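Local coordinates for protein charybdin (Charybdis maritima, PDB 2B7U) that is a plant ribosome-inactivating protein, a member of a family of compact proteins that combine a mixed beta sheet with several helices, at residues A[59-71]-A[136-148]. Sequence-based numbering, arbitrary orientation.
Sequences DLKLTFRGQVTTV and NALQDAVSKLAVS
Two groups meet the carbonyl O of Gln67: it accepts a hydrogen bond from the backbone N of Phe64 (2.8 Å) and is touched by Val142 CG2 at 3.7 Å, so that a sheet hydrogen bond lies against an apolar branch of the helix. Val142 fills the middle of the contact, its CG1 on Leu62 CB (3.9 Å) and its CG2 on Phe64 CB, while its CB meets Thr69 CG2 at 4.0 Å. Toward the hairpin tip the contact becomes a stack. With CG anti to the backbone N (chi1 178°), the Phe64 ring extends from the hairpin over Gln139, whose CG makes a CH-pi contact 3.6 Å from the ring centroid; the amide beyond lies nearly parallel to the ring, the planes 13° apart. Arg65 CG covers the opposite face near the rim. Strands 59-64 and 67-71 are antiparallel neighbours inside the mixed sheet of the ribosome-inactivating protein fold, joined by a type I' turn from Phe64 to Gln67, and helix 136-147 packs over one face, almost squarely across (81° to strand 67-71). Beyond Val142, Thr69 rests its OG1 and methyl on Leu145 CB, the hydroxyl also bonding Gln84 O of the next strand. Ala146 CB packs on the carbonyl O of Val68 at 3.5 Å, and Leu145 continues onto Tyr83.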
loop_
_atom_site.group_PDB
_atom_site.type_symbol
_atom_site.label_atom_id
_atom_site.label_comp_id
_atom_site.label_asym_id
_atom_site.label_seq_id
_atom_site.Cartn_x
_atom_site.Cartn_y
_atom_site.Cartn_z
ATOM N N ASP A 59 -10.678 3.177 5.098
ATOM C CA ASP A 59 -10.253 2.544 6.340
ATOM C C ASP A 59 -10.142 1.029 6.212
ATOM O O ASP A 59 -10.965 0.383 5.548
ATOM C CB ASP A 59 -11.252 2.870 7.433
ATOM C CG ASP A 59 -10.990 4.188 8.113
ATOM O OD1 ASP A 59 -9.995 4.887 7.794
ATOM O OD2 ASP A 59 -11.790 4.518 9.028
ATOM N N LEU A 60 -9.092 0.485 6.826
ATOM C CA LEU A 60 -8.810 -0.946 6.844
ATOM C C LEU A 60 -8.868 -1.386 8.302
ATOM O O LEU A 60 -8.014 -1.024 9.087
ATOM C CB LEU A 60 -7.422 -1.218 6.261
ATOM C CG LEU A 60 -6.854 -2.624 6.425
ATOM C CD1 LEU A 60 -7.727 -3.662 5.740
ATOM C CD2 LEU A 60 -5.392 -2.677 5.930
ATOM N N LYS A 61 -9.894 -2.152 8.647
ATOM C CA LYS A 61 -10.085 -2.609 10.024
ATOM C C LYS A 61 -9.581 -4.041 10.134
ATOM O O LYS A 61 -10.010 -4.928 9.380
ATOM C CB LYS A 61 -11.566 -2.522 10.407
ATOM C CG LYS A 61 -11.861 -2.767 11.882
ATOM C CD LYS A 61 -13.228 -2.135 12.201
ATOM C CE LYS A 61 -13.799 -2.523 13.522
ATOM N NZ LYS A 61 -15.226 -2.052 13.614
ATOM N N LEU A 62 -8.647 -4.267 11.050
ATOM C CA LEU A 62 -8.025 -5.574 11.225
ATOM C C LEU A 62 -8.300 -6.049 12.634
ATOM O O LEU A 62 -8.068 -5.316 13.572
ATOM C CB LEU A 62 -6.521 -5.485 11.014
ATOM C CG LEU A 62 -6.051 -4.984 9.652
ATOM C CD1 LEU A 62 -4.523 -4.869 9.639
ATOM C CD2 LEU A 62 -6.533 -5.856 8.542
ATOM N N THR A 63 -8.767 -7.283 12.753
ATOM C CA THR A 63 -9.161 -7.813 14.049
ATOM C C THR A 63 -8.495 -9.159 14.275
ATOM O O THR A 63 -8.348 -9.968 13.351
ATOM C CB THR A 63 -10.674 -7.961 14.115
ATOM O OG1 THR A 63 -11.299 -6.665 14.076
ATOM C CG2 THR A 63 -11.066 -8.643 15.360
ATOM N N PHE A 64 -8.094 -9.409 15.522
ATOM C CA PHE A 64 -7.554 -10.696 15.908
ATOM C C PHE A 64 -7.904 -10.992 17.356
ATOM O O PHE A 64 -7.403 -10.318 18.252
ATOM C CB PHE A 64 -6.036 -10.714 15.771
ATOM C CG PHE A 64 -5.416 -12.013 16.199
ATOM C CD1 PHE A 64 -5.787 -13.191 15.588
ATOM C CD2 PHE A 64 -4.482 -12.055 17.206
ATOM C CE1 PHE A 64 -5.234 -14.393 15.987
ATOM C CE2 PHE A 64 -3.925 -13.269 17.612
ATOM C CZ PHE A 64 -4.294 -14.419 17.001
ATOM N N ARG A 65 -8.740 -11.999 17.573
ATOM C CA ARG A 65 -9.103 -12.459 18.925
ATOM C C ARG A 65 -9.497 -11.297 19.854
ATOM O O ARG A 65 -9.007 -11.186 20.975
ATOM C CB ARG A 65 -7.972 -13.292 19.544
ATOM C CG ARG A 65 -7.722 -14.583 18.796
ATOM C CD ARG A 65 -6.706 -15.484 19.484
ATOM N NE ARG A 65 -6.618 -16.753 18.767
ATOM C CZ ARG A 65 -5.539 -17.536 18.710
ATOM N NH1 ARG A 65 -5.599 -18.681 18.020
ATOM N NH2 ARG A 65 -4.408 -17.204 19.326
ATOM N N GLY A 66 -10.370 -10.423 19.364
ATOM C CA GLY A 66 -10.907 -9.318 20.161
ATOM C C GLY A 66 -10.076 -8.034 20.171
ATOM O O GLY A 66 -10.487 -7.033 20.781
ATOM N N GLN A 67 -8.892 -8.086 19.559
ATOM C CA GLN A 67 -7.979 -6.975 19.433
ATOM C C GLN A 67 -8.206 -6.352 18.078
ATOM O O GLN A 67 -8.375 -7.075 17.099
ATOM C CB GLN A 67 -6.560 -7.494 19.516
ATOM C CG GLN A 67 -6.283 -8.241 20.811
ATOM C CD GLN A 67 -4.948 -8.954 20.774
ATOM O OE1 GLN A 67 -4.841 -10.067 20.237
ATOM N NE2 GLN A 67 -3.934 -8.352 21.377
ATOM N N VAL A 68 -8.208 -5.032 18.016
ATOM C CA VAL A 68 -8.578 -4.365 16.764
ATOM C C VAL A 68 -7.763 -3.103 16.560
ATOM O O VAL A 68 -7.420 -2.379 17.495
ATOM C CB VAL A 68 -10.093 -3.959 16.739
ATOM C CG1 VAL A 68 -10.960 -5.099 17.150
ATOM C CG2 VAL A 68 -10.373 -2.776 17.621
ATOM N N THR A 69 -7.443 -2.856 15.306
ATOM C CA THR A 69 -6.959 -1.564 14.919
ATOM C C THR A 69 -7.601 -1.210 13.585
ATOM O O THR A 69 -8.043 -2.073 12.854
ATOM C CB THR A 69 -5.429 -1.528 14.851
ATOM O OG1 THR A 69 -4.991 -0.176 14.643
ATOM C CG2 THR A 69 -4.896 -2.433 13.774
ATOM N N THR A 70 -7.702 0.081 13.341
ATOM C CA THR A 70 -8.170 0.594 12.073
ATOM C C THR A 70 -7.079 1.484 11.517
ATOM O O THR A 70 -6.612 2.378 12.214
ATOM C CB THR A 70 -9.462 1.400 12.215
ATOM O OG1 THR A 70 -10.470 0.572 12.824
ATOM C CG2 THR A 70 -9.941 1.864 10.848
ATOM N N VAL A 71 -6.718 1.241 10.258
ATOM C CA VAL A 71 -5.697 2.032 9.579
ATOM C C VAL A 71 -6.367 2.879 8.507
ATOM O O VAL A 71 -7.208 2.387 7.764
ATOM C CB VAL A 71 -4.602 1.126 8.958
ATOM C CG1 VAL A 71 -3.518 1.957 8.365
ATOM C CG2 VAL A 71 -4.018 0.195 10.061
ATOM N N ASN A 136 1.386 -15.007 11.548
ATOM C CA ASN A 136 1.806 -14.731 12.921
ATOM C C ASN A 136 2.284 -13.285 13.075
ATOM O O ASN A 136 1.975 -12.636 14.068
ATOM C CB ASN A 136 2.878 -15.722 13.379
ATOM C CG ASN A 136 2.330 -17.141 13.599
ATOM O OD1 ASN A 136 3.048 -18.116 13.407
ATOM N ND2 ASN A 136 1.075 -17.252 14.010
ATOM N N ALA A 137 3.007 -12.763 12.080
ATOM C CA ALA A 137 3.489 -11.373 12.140
ATOM C C ALA A 137 2.335 -10.378 12.046
ATOM O O ALA A 137 2.345 -9.331 12.702
ATOM C CB ALA A 137 4.520 -11.110 11.061
ATOM N N LEU A 138 1.343 -10.693 11.228
ATOM C CA LEU A 138 0.176 -9.836 11.109
ATOM C C LEU A 138 -0.630 -9.839 12.405
ATOM O O LEU A 138 -1.119 -8.816 12.830
ATOM C CB LEU A 138 -0.659 -10.264 9.915
ATOM C CG LEU A 138 -1.784 -9.343 9.488
ATOM C CD1 LEU A 138 -1.303 -7.901 9.294
ATOM C CD2 LEU A 138 -2.426 -9.938 8.237
ATOM N N GLN A 139 -0.738 -10.992 13.052
ATOM C CA GLN A 139 -1.412 -11.078 14.320
ATOM C C GLN A 139 -0.718 -10.192 15.353
ATOM O O GLN A 139 -1.362 -9.417 16.079
ATOM C CB GLN A 139 -1.441 -12.533 14.786
ATOM C CG GLN A 139 -2.406 -13.412 13.999
ATOM C CD GLN A 139 -2.298 -14.910 14.330
ATOM O OE1 GLN A 139 -2.995 -15.728 13.729
ATOM N NE2 GLN A 139 -1.432 -15.263 15.267
ATOM N N ASP A 140 0.602 -10.283 15.397
ATOM C CA ASP A 140 1.382 -9.465 16.318
ATOM C C ASP A 140 1.236 -7.972 16.022
ATOM O O ASP A 140 1.180 -7.135 16.922
ATOM C CB ASP A 140 2.856 -9.869 16.260
ATOM C CG ASP A 140 3.087 -11.307 16.660
ATOM O OD1 ASP A 140 2.252 -11.871 17.419
ATOM O OD2 ASP A 140 4.107 -11.881 16.203
ATOM N N ALA A 141 1.190 -7.627 14.744
ATOM C CA ALA A 141 1.024 -6.239 14.360
ATOM C C ALA A 141 -0.283 -5.663 14.838
ATOM O O ALA A 141 -0.310 -4.542 15.340
ATOM C CB ALA A 141 1.110 -6.096 12.857
ATOM N N VAL A 142 -1.385 -6.383 14.680
ATOM C CA VAL A 142 -2.641 -5.794 15.196
ATOM C C VAL A 142 -2.634 -5.701 16.729
ATOM O O VAL A 142 -3.085 -4.707 17.286
ATOM C CB VAL A 142 -4.004 -6.285 14.545
ATOM C CG1 VAL A 142 -3.832 -7.134 13.265
ATOM C CG2 VAL A 142 -4.986 -6.784 15.531
ATOM N N SER A 143 -2.055 -6.690 17.409
ATOM C CA SER A 143 -1.949 -6.624 18.869
ATOM C C SER A 143 -1.183 -5.395 19.330
ATOM O O SER A 143 -1.589 -4.696 20.254
ATOM C CB SER A 143 -1.270 -7.881 19.405
ATOM O OG SER A 143 -2.026 -9.018 19.086
ATOM N N LYS A 144 -0.062 -5.111 18.674
ATOM C CA LYS A 144 0.742 -3.974 19.065
ATOM C C LYS A 144 0.054 -2.654 18.730
ATOM O O LYS A 144 0.046 -1.736 19.524
ATOM C CB LYS A 144 2.110 -4.037 18.397
ATOM C CG LYS A 144 2.969 -5.170 18.896
ATOM C CD LYS A 144 3.434 -4.960 20.322
ATOM C CE LYS A 144 4.428 -6.061 20.752
ATOM N NZ LYS A 144 5.372 -6.463 19.661
ATOM N N LEU A 145 -0.531 -2.551 17.542
ATOM C CA LEU A 145 -1.172 -1.307 17.161
ATOM C C LEU A 145 -2.373 -0.984 18.050
ATOM O O LEU A 145 -2.616 0.189 18.370
ATOM C CB LEU A 145 -1.537 -1.318 15.660
ATOM C CG LEU A 145 -0.333 -1.217 14.710
ATOM C CD1 LEU A 145 -0.751 -1.535 13.295
ATOM C CD2 LEU A 145 0.353 0.143 14.796
ATOM N N ALA A 146 -3.064 -2.024 18.495
ATOM C CA ALA A 146 -4.209 -1.852 19.398
ATOM C C ALA A 146 -3.827 -1.092 20.686
ATOM O O ALA A 146 -4.607 -0.279 21.177
ATOM C CB ALA A 146 -4.817 -3.197 19.745
ATOM N N VAL A 147 -2.627 -1.343 21.216
ATOM C CA VAL A 147 -2.277 -0.833 22.571
ATOM C C VAL A 147 -0.911 -0.206 22.783
ATOM O O VAL A 147 -0.699 0.475 23.779
ATOM C CB VAL A 147 -2.425 -1.960 23.629
ATOM C CG1 VAL A 147 -3.821 -2.538 23.546
ATOM C CG2 VAL A 147 -1.341 -3.034 23.460
ATOM N N SER A 148 0.051 -0.461 21.903
ATOM C CA SER A 148 1.424 -0.069 22.235
ATOM C C SER A 148 1.635 1.435 22.134
ATOM O O SER A 148 1.116 2.064 21.238
ATOM C CB SER A 148 2.431 -0.798 21.360
ATOM O OG SER A 148 3.754 -0.416 21.742
#